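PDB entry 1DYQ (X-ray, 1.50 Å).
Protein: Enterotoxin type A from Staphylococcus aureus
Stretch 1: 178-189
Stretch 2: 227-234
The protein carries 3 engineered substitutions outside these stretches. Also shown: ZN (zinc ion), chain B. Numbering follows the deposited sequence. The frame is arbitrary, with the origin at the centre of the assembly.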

# COMPACT_ATOMS: atom_id res chain seq x y z
N GLY A 178 16.15 12.77 -8.27
CA GLY A 178 15.08 12.72 -7.24
C GLY A 178 15.08 14.05 -6.50
O GLY A 178 15.85 14.24 -5.56
N LYS A 179 14.25 14.99 -6.97
CA LYS A 179 14.26 16.33 -6.41
C LYS A 179 13.41 16.55 -5.20
O LYS A 179 13.64 17.50 -4.41
CB LYS A 179 13.89 17.36 -7.50
CG LYS A 179 14.78 17.33 -8.73
CD LYS A 179 16.21 17.73 -8.41
CE LYS A 179 17.19 17.22 -9.44
NZ LYS A 179 17.54 18.22 -10.48
N VAL A 180 12.37 15.75 -4.99
CA VAL A 180 11.46 15.90 -3.88
C VAL A 180 12.13 15.48 -2.56
O VAL A 180 12.75 14.42 -2.52
CB VAL A 180 10.20 15.04 -4.10
CG1 VAL A 180 9.26 15.08 -2.90
CG2 VAL A 180 9.46 15.48 -5.36
N GLN A 181 12.09 16.34 -1.58
CA GLN A 181 12.76 16.15 -0.32
C GLN A 181 11.82 15.89 0.84
O GLN A 181 12.23 15.45 1.91
CB GLN A 181 13.70 17.33 0.01
CG GLN A 181 14.73 17.61 -1.07
CD GLN A 181 15.72 16.46 -1.28
OE1 GLN A 181 16.16 15.86 -0.31
NE2 GLN A 181 15.99 16.18 -2.54
N ARG A 182 10.55 16.31 0.69
CA ARG A 182 9.52 16.05 1.67
C ARG A 182 8.20 15.77 0.92
O ARG A 182 7.97 16.26 -0.16
CB ARG A 182 9.26 17.26 2.59
CG ARG A 182 10.42 17.66 3.47
CD ARG A 182 10.08 18.86 4.35
NE ARG A 182 9.83 20.05 3.54
CZ ARG A 182 8.88 20.95 3.80
NH1 ARG A 182 8.07 20.80 4.82
NH2 ARG A 182 8.75 22.01 3.01
N GLY A 183 7.32 14.99 1.58
CA GLY A 183 6.04 14.70 0.90
C GLY A 183 5.03 14.05 1.83
O GLY A 183 5.38 13.36 2.78
N LEU A 184 3.77 14.41 1.60
CA LEU A 184 2.64 13.95 2.39
C LEU A 184 1.51 13.48 1.46
O LEU A 184 1.26 14.06 0.41
CB LEU A 184 2.09 15.15 3.21
CG LEU A 184 0.76 14.89 3.92
CD1 LEU A 184 0.94 13.92 5.07
CD2 LEU A 184 0.22 16.22 4.48
N ILE A 185 0.91 12.32 1.80
CA ILE A 185 -0.25 11.85 1.04
C ILE A 185 -1.43 11.67 2.00
O ILE A 185 -1.27 11.24 3.13
CB ILE A 185 0.01 10.55 0.28
CG1 ILE A 185 -1.23 10.13 -0.54
CG2 ILE A 185 0.40 9.43 1.24
CD1 ILE A 185 -0.88 9.15 -1.66
N VAL A 186 -2.58 12.20 1.58
CA VAL A 186 -3.79 12.16 2.38
C VAL A 186 -4.92 11.52 1.57
O VAL A 186 -5.21 11.85 0.44
CB VAL A 186 -4.22 13.60 2.77
CG1 VAL A 186 -5.47 13.59 3.63
CG2 VAL A 186 -3.09 14.32 3.49
N PHE A 187 -5.57 10.55 2.24
CA PHE A 187 -6.71 9.84 1.66
C PHE A 187 -7.98 10.44 2.29
O PHE A 187 -8.36 10.20 3.40
CB PHE A 187 -6.57 8.33 1.99
CG PHE A 187 -5.27 7.76 1.43
CD1 PHE A 187 -5.17 7.34 0.16
CD2 PHE A 187 -4.15 7.73 2.29
CE1 PHE A 187 -3.95 6.89 -0.38
CE2 PHE A 187 -2.93 7.29 1.75
CZ PHE A 187 -2.84 6.88 0.46
N HIS A 188 -8.49 11.44 1.51
CA HIS A 188 -9.49 12.34 2.06
C HIS A 188 -10.91 11.86 1.81
O HIS A 188 -11.48 12.03 0.76
CB HIS A 188 -9.32 13.75 1.46
CG HIS A 188 -10.00 14.80 2.31
ND1 HIS A 188 -9.71 16.12 2.06
CD2 HIS A 188 -10.81 14.81 3.35
CE1 HIS A 188 -10.36 16.92 2.87
NE2 HIS A 188 -11.06 16.13 3.69
N THR A 189 -11.48 11.22 2.84
CA THR A 189 -12.81 10.65 2.77
C THR A 189 -13.89 11.65 3.14
O THR A 189 -13.60 12.63 3.82
CB THR A 189 -12.88 9.45 3.76
OG1 THR A 189 -12.18 9.85 4.97
CG2 THR A 189 -12.17 8.25 3.18
ZN ZN B . -8.64 16.86 0.21
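Stretch 2 (227-234) IDIYLYTS

Stretch 2 lies alongside stretch 1 as an extended strand, I227 to Y232, running antiparallel to strand R182 to H188; the strand directions differ by 176° and the axes approach to 4.7 Å. Three hydrogen-bonded pairs close the ladder: V186 N to D228 O, 2.8 Å, and D228 N to V186 O, 2.9 Å; L184 N to Y230 O and Y230 N to L184 O, both 2.9 Å; and R182 N to Y232 O, 3.2 Å, with Y232 N to R182 O, 2.9 Å. Y232 O also accepts from Q181 N at 2.8 Å, so one carbonyl holds two successive amides where stretch 1 enters the strand.

Between these rungs the backbones draw closer. G183 faces L231 with CA atoms 4.4 Å apart, and having no side chain it leaves a hollow into which L231 leans, its CD2 4.2 Å from G183 CA. On this same face I185 CG1 fits against both I229 CG1 and I227 CG2, each at 3.9 Å, while I227 CG1 meets F187 CD1 at 3.9 Å. Beyond the strand, V180 CG1 packs on L231 CB at 4.1 Å.

The other face carries the tyrosines. The Y230 ring rests against the neighbouring L184 and V186 side chains, with its CD1 3.6 Å from L184 CD2 and its CE1 4.1 Å from V186 CG2. The guanidinium of R182 lies flat on the Y232 ring, with R182 CZ 4.3 Å from the ring centroid, a cation-pi stack. Its edge reaches the C-terminal carboxylate, where R182 NE and S234 OXT form a 2.8 Å salt bridge. At the far end, zinc ties the strands together through H188 ND1 at 2.3 Å and D228 OD2 at 2.2 Å.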

# COMPACT_ATOMS: atom_id res chain seq x y z
N ILE A 227 -7.74 12.11 -3.20
CA ILE A 227 -6.41 12.03 -2.58
C ILE A 227 -5.72 13.41 -2.75
O ILE A 227 -5.77 13.95 -3.84
CB ILE A 227 -5.60 10.95 -3.32
CG1 ILE A 227 -6.13 9.56 -2.86
CG2 ILE A 227 -4.12 11.07 -2.98
CD1 ILE A 227 -5.62 8.42 -3.73
N ASP A 228 -5.01 13.78 -1.70
CA ASP A 228 -4.20 15.00 -1.74
C ASP A 228 -2.72 14.63 -1.55
O ASP A 228 -2.41 13.87 -0.64
CB ASP A 228 -4.57 15.98 -0.63
CG ASP A 228 -6.02 16.36 -0.67
OD1 ASP A 228 -6.55 16.77 -1.72
OD2 ASP A 228 -6.62 16.06 0.39
N ILE A 229 -1.91 15.19 -2.41
CA ILE A 229 -0.46 14.94 -2.35
C ILE A 229 0.27 16.28 -2.28
O ILE A 229 -0.01 17.14 -3.15
CB ILE A 229 -0.02 14.12 -3.56
CG1 ILE A 229 -0.66 12.69 -3.47
CG2 ILE A 229 1.50 13.95 -3.55
CD1 ILE A 229 -0.41 11.86 -4.70
N TYR A 230 1.09 16.45 -1.30
CA TYR A 230 1.91 17.66 -1.13
C TYR A 230 3.39 17.27 -1.22
O TYR A 230 3.85 16.49 -0.38
CB TYR A 230 1.64 18.27 0.25
CG TYR A 230 0.17 18.48 0.56
CD1 TYR A 230 -0.58 17.49 1.18
CD2 TYR A 230 -0.47 19.67 0.22
CE1 TYR A 230 -1.92 17.66 1.43
CE2 TYR A 230 -1.81 19.86 0.49
CZ TYR A 230 -2.53 18.86 1.09
OH TYR A 230 -3.88 19.01 1.36
N LEU A 231 4.08 17.79 -2.21
CA LEU A 231 5.49 17.49 -2.42
C LEU A 231 6.30 18.82 -2.33
O LEU A 231 5.80 19.84 -2.75
CB LEU A 231 5.73 16.89 -3.78
CG LEU A 231 4.87 15.66 -4.18
CD1 LEU A 231 5.18 15.28 -5.60
CD2 LEU A 231 5.19 14.53 -3.20
N TYR A 232 7.47 18.69 -1.74
CA TYR A 232 8.35 19.88 -1.59
C TYR A 232 9.76 19.51 -2.04
O TYR A 232 10.23 18.42 -1.75
CB TYR A 232 8.37 20.32 -0.13
CG TYR A 232 6.99 20.56 0.46
CD1 TYR A 232 6.28 19.51 1.03
CD2 TYR A 232 6.37 21.80 0.37
CE1 TYR A 232 5.00 19.69 1.51
CE2 TYR A 232 5.10 22.00 0.88
CZ TYR A 232 4.42 20.94 1.44
OH TYR A 232 3.15 21.12 1.94
N THR A 233 10.45 20.46 -2.69
CA THR A 233 11.81 20.21 -3.13
C THR A 233 12.87 20.71 -2.17
O THR A 233 14.06 20.76 -2.53
CB THR A 233 12.08 20.74 -4.54
OG1 THR A 233 11.80 22.16 -4.57
CG2 THR A 233 11.23 20.03 -5.57
N SER A 234 12.50 21.05 -0.97
CA SER A 234 13.39 21.45 0.09
C SER A 234 12.74 21.16 1.45
O SER A 234 13.36 21.47 2.47
CB SER A 234 13.76 22.93 0.01
OG SER A 234 12.60 23.73 -0.05
OXT SER A 234 11.56 20.73 1.43
O HOH W 1 15.71 19.26 -4.45
O HOH W 2 9.98 23.34 1.03